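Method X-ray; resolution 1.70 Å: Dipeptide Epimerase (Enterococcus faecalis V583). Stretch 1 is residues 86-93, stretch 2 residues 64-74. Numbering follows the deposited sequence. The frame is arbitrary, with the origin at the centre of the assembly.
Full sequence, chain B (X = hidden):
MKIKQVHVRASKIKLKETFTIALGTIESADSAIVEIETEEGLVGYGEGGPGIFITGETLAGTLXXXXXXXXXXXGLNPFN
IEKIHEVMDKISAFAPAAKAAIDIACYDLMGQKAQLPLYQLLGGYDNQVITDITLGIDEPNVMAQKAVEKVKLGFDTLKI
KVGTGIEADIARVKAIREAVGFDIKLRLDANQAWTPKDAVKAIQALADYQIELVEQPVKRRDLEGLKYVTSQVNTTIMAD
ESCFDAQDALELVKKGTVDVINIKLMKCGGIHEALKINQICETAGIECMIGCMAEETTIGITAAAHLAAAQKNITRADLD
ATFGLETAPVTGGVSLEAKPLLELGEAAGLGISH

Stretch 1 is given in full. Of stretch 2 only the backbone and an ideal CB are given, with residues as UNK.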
ATOM      1  N   GLU B  86     -32.692  15.560  -6.477  1.00 20.52           N
ATOM      2  CA  GLU B  86     -31.935  16.664  -5.894  1.00 20.17           C
ATOM      3  C   GLU B  86     -32.757  17.254  -4.751  1.00 21.27           C
ATOM      4  O   GLU B  86     -32.256  17.449  -3.642  1.00 22.51           O
ATOM      5  CB  GLU B  86     -31.692  17.743  -6.947  1.00 21.13           C
ATOM      6  CG  GLU B  86     -30.972  18.973  -6.426  1.00 23.62           C
ATOM      7  CD  GLU B  86     -30.825  20.033  -7.500  1.00 24.79           C
ATOM      8  OE1 GLU B  86     -31.796  20.776  -7.752  1.00 28.82           O
ATOM      9  OE2 GLU B  86     -29.742  20.107  -8.104  1.00 26.39           O
ATOM     10  N   VAL B  87     -34.025  17.542  -5.040  1.00 21.50           N
ATOM     11  CA  VAL B  87     -34.953  18.115  -4.061  1.00 19.70           C
ATOM     12  C   VAL B  87     -35.136  17.203  -2.851  1.00 20.38           C
ATOM     13  O   VAL B  87     -35.065  17.655  -1.704  1.00 18.88           O
ATOM     14  CB  VAL B  87     -36.334  18.383  -4.709  1.00 20.79           C
ATOM     15  CG1 VAL B  87     -37.317  18.912  -3.673  1.00 21.18           C
ATOM     16  CG2 VAL B  87     -36.180  19.384  -5.844  1.00 20.58           C
ATOM     17  N   MET B  88     -35.378  15.919  -3.100  1.00 20.61           N
ATOM     18  CA  MET B  88     -35.557  14.982  -1.994  1.00 20.61           C
ATOM     19  C   MET B  88     -34.303  14.883  -1.126  1.00 20.64           C
ATOM     20  O   MET B  88     -34.395  14.807   0.101  1.00 21.19           O
ATOM     21  CB  MET B  88     -35.937  13.594  -2.521  1.00 19.40           C
ATOM     22  CG  MET B  88     -37.301  13.562  -3.197  1.00 18.28           C
ATOM     23  SD  MET B  88     -37.867  11.878  -3.521  1.00 19.75           S
ATOM     24  CE  MET B  88     -36.735  11.372  -4.807  1.00 20.50           C
ATOM     25  N   ASP B  89     -33.135  14.889  -1.760  1.00 20.89           N
ATOM     26  CA  ASP B  89     -31.877  14.801  -1.025  1.00 21.39           C
ATOM     27  C   ASP B  89     -31.604  16.048  -0.192  1.00 21.71           C
ATOM     28  O   ASP B  89     -30.979  15.960   0.861  1.00 21.14           O
ATOM     29  CB  ASP B  89     -30.705  14.555  -1.982  1.00 20.85           C
ATOM     30  CG  ASP B  89     -30.709  13.150  -2.564  1.00 24.19           C
ATOM     31  OD1 ASP B  89     -31.448  12.281  -2.048  1.00 21.90           O
ATOM     32  OD2 ASP B  89     -29.961  12.916  -3.533  1.00 23.13           O
ATOM     33  N   LYS B  90     -32.065  17.205  -0.660  1.00 21.37           N
ATOM     34  CA  LYS B  90     -31.875  18.445   0.092  1.00 23.62           C
ATOM     35  C   LYS B  90     -32.762  18.431   1.328  1.00 23.11           C
ATOM     36  O   LYS B  90     -32.406  18.974   2.373  1.00 25.66           O
ATOM     37  CB  LYS B  90     -32.247  19.670  -0.750  1.00 24.58           C
ATOM     38  CG  LYS B  90     -31.187  20.138  -1.728  1.00 28.76           C
ATOM     39  CD  LYS B  90     -31.628  21.437  -2.399  1.00 32.29           C
ATOM     40  CE  LYS B  90     -30.616  21.932  -3.427  1.00 35.25           C
ATOM     41  NZ  LYS B  90     -29.289  22.252  -2.827  1.00 40.05           N
ATOM     42  N   ILE B  91     -33.928  17.808   1.197  1.00 20.64           N
ATOM     43  CA  ILE B  91     -34.889  17.726   2.282  1.00 21.13           C
ATOM     44  C   ILE B  91     -34.508  16.689   3.336  1.00 21.26           C
ATOM     45  O   ILE B  91     -34.522  16.981   4.531  1.00 23.10           O
ATOM     46  CB  ILE B  91     -36.302  17.393   1.728  1.00 20.61           C
ATOM     47  CG1 ILE B  91     -36.830  18.587   0.918  1.00 21.57           C
ATOM     48  CG2 ILE B  91     -37.249  17.044   2.860  1.00 19.89           C
ATOM     49  CD1 ILE B  91     -38.153  18.341   0.221  1.00 22.47           C
ATOM     50  N   SER B  92     -34.169  15.486   2.891  1.00 21.32           N
ATOM     51  CA  SER B  92     -33.817  14.406   3.806  1.00 20.59           C
ATOM     52  C   SER B  92     -32.472  13.766   3.497  1.00 20.65           C
ATOM     53  O   SER B  92     -32.201  13.386   2.359  1.00 20.06           O
ATOM     54  CB  SER B  92     -34.896  13.322   3.770  1.00 21.01           C
ATOM     55  OG  SER B  92     -34.492  12.190   4.526  1.00 20.87           O
ATOM     56  N   ALA B  93     -31.645  13.630   4.529  1.00 21.02           N
ATOM     57  CA  ALA B  93     -30.328  13.027   4.393  1.00 21.66           C
ATOM     58  C   ALA B  93     -30.429  11.514   4.220  1.00 21.45           C
ATOM     59  O   ALA B  93     -29.510  10.885   3.696  1.00 21.30           O
ATOM     60  CB  ALA B  93     -29.472  13.357   5.623  1.00 23.49           C
ATOM     61  N   UNK B  64     -44.714  10.654   6.614  1.00 21.50           N
ATOM     62  CA  UNK B  64     -44.391  12.055   6.869  1.00 22.62           C
ATOM     63  C   UNK B  64     -43.419  12.613   5.831  1.00 22.52           C
ATOM     64  O   UNK B  64     -43.621  13.711   5.297  1.00 23.85           O
ATOM     65  CB  UNK B  64     -43.799  12.210   8.271  1.00 22.62           C
ATOM     66  N   UNK B  65     -42.368  11.858   5.537  1.00 22.26           N
ATOM     67  CA  UNK B  65     -41.377  12.308   4.568  1.00 20.88           C
ATOM     68  C   UNK B  65     -41.969  12.428   3.170  1.00 21.90           C
ATOM     69  O   UNK B  65     -41.703  13.398   2.465  1.00 21.06           O
ATOM     70  CB  UNK B  65     -40.185  11.349   4.549  1.00 20.88           C
ATOM     71  N   UNK B  66     -42.782  11.457   2.765  1.00 21.09           N
ATOM     72  CA  UNK B  66     -43.383  11.520   1.438  1.00 22.81           C
ATOM     73  C   UNK B  66     -44.211  12.793   1.283  1.00 23.03           C
ATOM     74  O   UNK B  66     -44.184  13.432   0.232  1.00 23.57           O
ATOM     75  CB  UNK B  66     -44.252  10.286   1.184  1.00 22.81           C
ATOM     76  N   UNK B  67     -44.937  13.166   2.334  1.00 24.31           N
ATOM     77  CA  UNK B  67     -45.756  14.381   2.298  1.00 25.66           C
ATOM     78  C   UNK B  67     -44.873  15.605   2.080  1.00 25.20           C
ATOM     79  O   UNK B  67     -45.235  16.526   1.336  1.00 24.40           O
ATOM     80  CB  UNK B  67     -46.561  14.530   3.590  1.00 25.66           C
ATOM     81  N   UNK B  68     -43.715  15.620   2.732  1.00 23.71           N
ATOM     82  CA  UNK B  68     -42.783  16.735   2.586  1.00 22.96           C
ATOM     83  C   UNK B  68     -42.262  16.778   1.149  1.00 23.51           C
ATOM     84  O   UNK B  68     -42.238  17.843   0.525  1.00 23.63           O
ATOM     85  CB  UNK B  68     -41.625  16.611   3.578  1.00 22.96           C
ATOM     86  N   UNK B  69     -41.847  15.622   0.627  1.00 21.36           N
ATOM     87  CA  UNK B  69     -41.347  15.533  -0.747  1.00 21.10           C
ATOM     88  C   UNK B  69     -42.422  15.973  -1.744  1.00 23.08           C
ATOM     89  O   UNK B  69     -42.151  16.731  -2.678  1.00 21.30           O
ATOM     90  CB  UNK B  69     -40.890  14.106  -1.058  1.00 21.10           C
ATOM     91  N   UNK B  70     -43.638  15.468  -1.544  1.00 22.53           N
ATOM     92  CA  UNK B  70     -44.740  15.778  -2.438  1.00 23.85           C
ATOM     93  C   UNK B  70     -45.001  17.255  -2.646  1.00 25.51           C
ATOM     94  O   UNK B  70     -45.169  17.711  -3.780  1.00 24.68           O
ATOM     95  CB  UNK B  70     -46.016  15.122  -1.907  1.00 23.85           C
ATOM     96  N   UNK B  71     -45.035  18.012  -1.559  1.00 26.25           N
ATOM     97  CA  UNK B  71     -45.292  19.442  -1.667  1.00 27.17           C
ATOM     98  C   UNK B  71     -44.122  20.201  -2.275  1.00 26.71           C
ATOM     99  O   UNK B  71     -44.303  21.275  -2.851  1.00 27.81           O
ATOM    100  CB  UNK B  71     -45.617  20.018  -0.288  1.00 27.17           C
ATOM    101  N   UNK B  72     -42.923  19.635  -2.165  1.00 24.33           N
ATOM    102  CA  UNK B  72     -41.734  20.279  -2.705  1.00 23.58           C
ATOM    103  C   UNK B  72     -41.544  20.028  -4.195  1.00 23.85           C
ATOM    104  O   UNK B  72     -40.827  20.775  -4.860  1.00 24.66           O
ATOM    105  CB  UNK B  72     -40.497  19.798  -1.945  1.00 23.58           C
ATOM    106  N   UNK B  73     -42.169  18.982  -4.730  1.00 22.37           N
ATOM    107  CA  UNK B  73     -42.005  18.699  -6.152  1.00 22.33           C
ATOM    108  C   UNK B  73     -43.172  19.150  -7.035  1.00 23.53           C
ATOM    109  O   UNK B  73     -43.142  18.951  -8.246  1.00 23.63           O
ATOM    110  CB  UNK B  73     -41.794  17.195  -6.339  1.00 22.33           C
ATOM    111  N   UNK B  74     -44.193  19.761  -6.445  1.00 24.57           N
ATOM    112  CA  UNK B  74     -45.313  20.232  -7.257  1.00 25.10           C
ATOM    113  C   UNK B  74     -44.753  21.218  -8.278  1.00 25.24           C
ATOM    114  O   UNK B  74     -43.917  22.062  -7.946  1.00 25.34           O
ATOM    115  CB  UNK B  74     -46.402  20.876  -6.397  1.00 25.10           C
TER

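The helix of stretch 2 crosses helix 86-91 with 131° between their directions and a closest approach of 9.9 Å; stretch 1 offers it an apolar strip, Val-87, Met-88 and Ile-91, that ends at Ser-92.

Position 64 lies out of reach of stretch 1, so many residues would fit; it is Glu-64, its OE1 hydrogen-bonded elsewhere in the structure.

At 65 CA-to-CB points sideways, and no atom of stretch 1 comes within 5.5 Å of the ideal CB. Ser-92, with its hydroxyl, is the nearest neighbor, so a small polar or mixed side chain such as serine, threonine or asparagine would suit. Thr-65 is both: its CG2 lies 4.5 Å from Ser-92 CB, while its OG1 accepts a hydrogen bond from a water (OG1 to water O, 3.0 Å) that also bonds Ser-92 OG (2.7 Å from the water O).

Position 66 points away and 67 is out of reach, so stretch 1 constrains neither; they are Ile-66 and Glu-67.

At 68 CA-to-CB points toward stretch 1, and the ideal CB is 4.5 Å from Ile-91 CG2. An aliphatic residue or methionine would add apolar contact. Leu-68 does so modestly, its own CB 4.4 Å from Ile-91 CG2.

Position 69 points sideways, but its ideal CB is 4.2 Å from Met-88 CG and 5.2 Å from Ile-91 CD1. A long apolar side chain could reach along this surface: leucine, methionine or an aromatic. Phe-69 buries the largest area of the stretch. Met-88 covers one face of its ring, with CG 3.7 Å from the Phe-69 ring centroid, nearly on the normal, and SD 4.0 Å from that centroid, a CH-pi and a sulfur-aromatic contact. Near the ring plane, Ile-91 CG2 meets Phe-69 CE1 at 3.8 Å and Ser-92 CB meets Phe-69 CZ at 4.0 Å.

At 70 phi/psi is ordinary helix, but an ideal CB would sit 3.3 Å from the carbonyl O of position 66. Gly-70 avoids that crowding.

Position 71 points sideways with nothing nearby, which suits a polar residue; Gln-71 leads away from stretch 1.

At 72 the ideal CB points toward stretch 1, already 3.5 Å from Ile-91 CD1 and 3.7 Å from Val-87 CG1. With contact made at CB, a small apolar residue fits best. Ala-72 packs its methyl against both.

At 73 the ideal CB is 5.5 Å from Val-87 CG1, leaving room for valine, isoleucine or leucine. Ile-73 brings CG2 to 4.3 Å from Val-87 CG1.

Position 74, at phi/psi -59/136, has left the helix and lies out of reach; it is Ile-74.

Stretch 2 (64-74) ETIELFGQAII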
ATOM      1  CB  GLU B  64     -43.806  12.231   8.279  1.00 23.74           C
ATOM      2  CG  GLU B  64     -43.231  13.630   8.536  1.00 27.13           C
ATOM      3  CD  GLU B  64     -42.895  13.906   9.998  1.00 30.08           C
ATOM      4  OE1 GLU B  64     -42.499  12.975  10.726  1.00 31.35           O
ATOM      5  OE2 GLU B  64     -43.009  15.075  10.419  1.00 33.06           O
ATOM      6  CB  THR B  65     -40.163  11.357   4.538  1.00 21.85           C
ATOM      7  OG1 THR B  65     -39.585  11.292   5.847  1.00 20.88           O
ATOM      8  CG2 THR B  65     -39.109  11.856   3.549  1.00 18.93           C
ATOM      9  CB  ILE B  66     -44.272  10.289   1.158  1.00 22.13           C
ATOM     10  CG1 ILE B  66     -43.390   9.039   1.047  1.00 22.82           C
ATOM     11  CG2 ILE B  66     -45.073  10.499  -0.134  1.00 23.97           C
ATOM     12  CD1 ILE B  66     -44.160   7.756   0.857  1.00 24.45           C
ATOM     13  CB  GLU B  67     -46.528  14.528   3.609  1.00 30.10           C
ATOM     14  CG  GLU B  67     -47.540  13.420   3.859  1.00 37.70           C
ATOM     15  CD  GLU B  67     -48.883  13.679   3.197  1.00 42.09           C
ATOM     16  OE1 GLU B  67     -48.911  13.973   1.979  1.00 44.61           O
ATOM     17  OE2 GLU B  67     -49.914  13.582   3.902  1.00 43.76           O
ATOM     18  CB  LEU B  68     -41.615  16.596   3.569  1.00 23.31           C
ATOM     19  CG  LEU B  68     -41.919  16.797   5.060  1.00 24.81           C
ATOM     20  CD1 LEU B  68     -40.677  16.501   5.889  1.00 27.85           C
ATOM     21  CD2 LEU B  68     -42.389  18.233   5.297  1.00 27.78           C
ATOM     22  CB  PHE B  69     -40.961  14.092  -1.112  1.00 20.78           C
ATOM     23  CG  PHE B  69     -39.756  13.555  -0.385  1.00 19.81           C
ATOM     24  CD1 PHE B  69     -38.838  14.403   0.235  1.00 20.03           C
ATOM     25  CD2 PHE B  69     -39.498  12.186  -0.397  1.00 18.10           C
ATOM     26  CE1 PHE B  69     -37.676  13.893   0.826  1.00 19.86           C
ATOM     27  CE2 PHE B  69     -38.342  11.664   0.188  1.00 17.95           C
ATOM     28  CZ  PHE B  69     -37.425  12.522   0.802  1.00 16.92           C
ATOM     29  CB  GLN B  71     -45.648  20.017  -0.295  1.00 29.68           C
ATOM     30  CG  GLN B  71     -46.961  19.470   0.248  1.00 33.45           C
ATOM     31  CD  GLN B  71     -48.088  19.585  -0.764  1.00 35.73           C
ATOM     32  OE1 GLN B  71     -48.519  20.686  -1.107  1.00 37.04           O
ATOM     33  NE2 GLN B  71     -48.562  18.445  -1.258  1.00 32.40           N
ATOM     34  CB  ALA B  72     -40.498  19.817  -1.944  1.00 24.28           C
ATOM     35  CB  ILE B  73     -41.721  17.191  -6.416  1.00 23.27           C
ATOM     36  CG1 ILE B  73     -42.909  16.335  -5.980  1.00 24.08           C
ATOM     37  CG2 ILE B  73     -40.456  16.768  -5.678  1.00 23.08           C
ATOM     38  CD1 ILE B  73     -42.705  14.840  -6.256  1.00 24.70           C
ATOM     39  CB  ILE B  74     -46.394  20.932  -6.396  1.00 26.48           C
ATOM     40  CG1 ILE B  74     -47.066  19.906  -5.480  1.00 28.52           C
ATOM     41  CG2 ILE B  74     -47.434  21.598  -7.299  1.00 25.91           C
ATOM     42  CD1 ILE B  74     -48.082  20.489  -4.536  1.00 32.99           C
TER
HETATM   43  O   HOH W   1     -36.580  11.613   6.091  1.00 22.06           O
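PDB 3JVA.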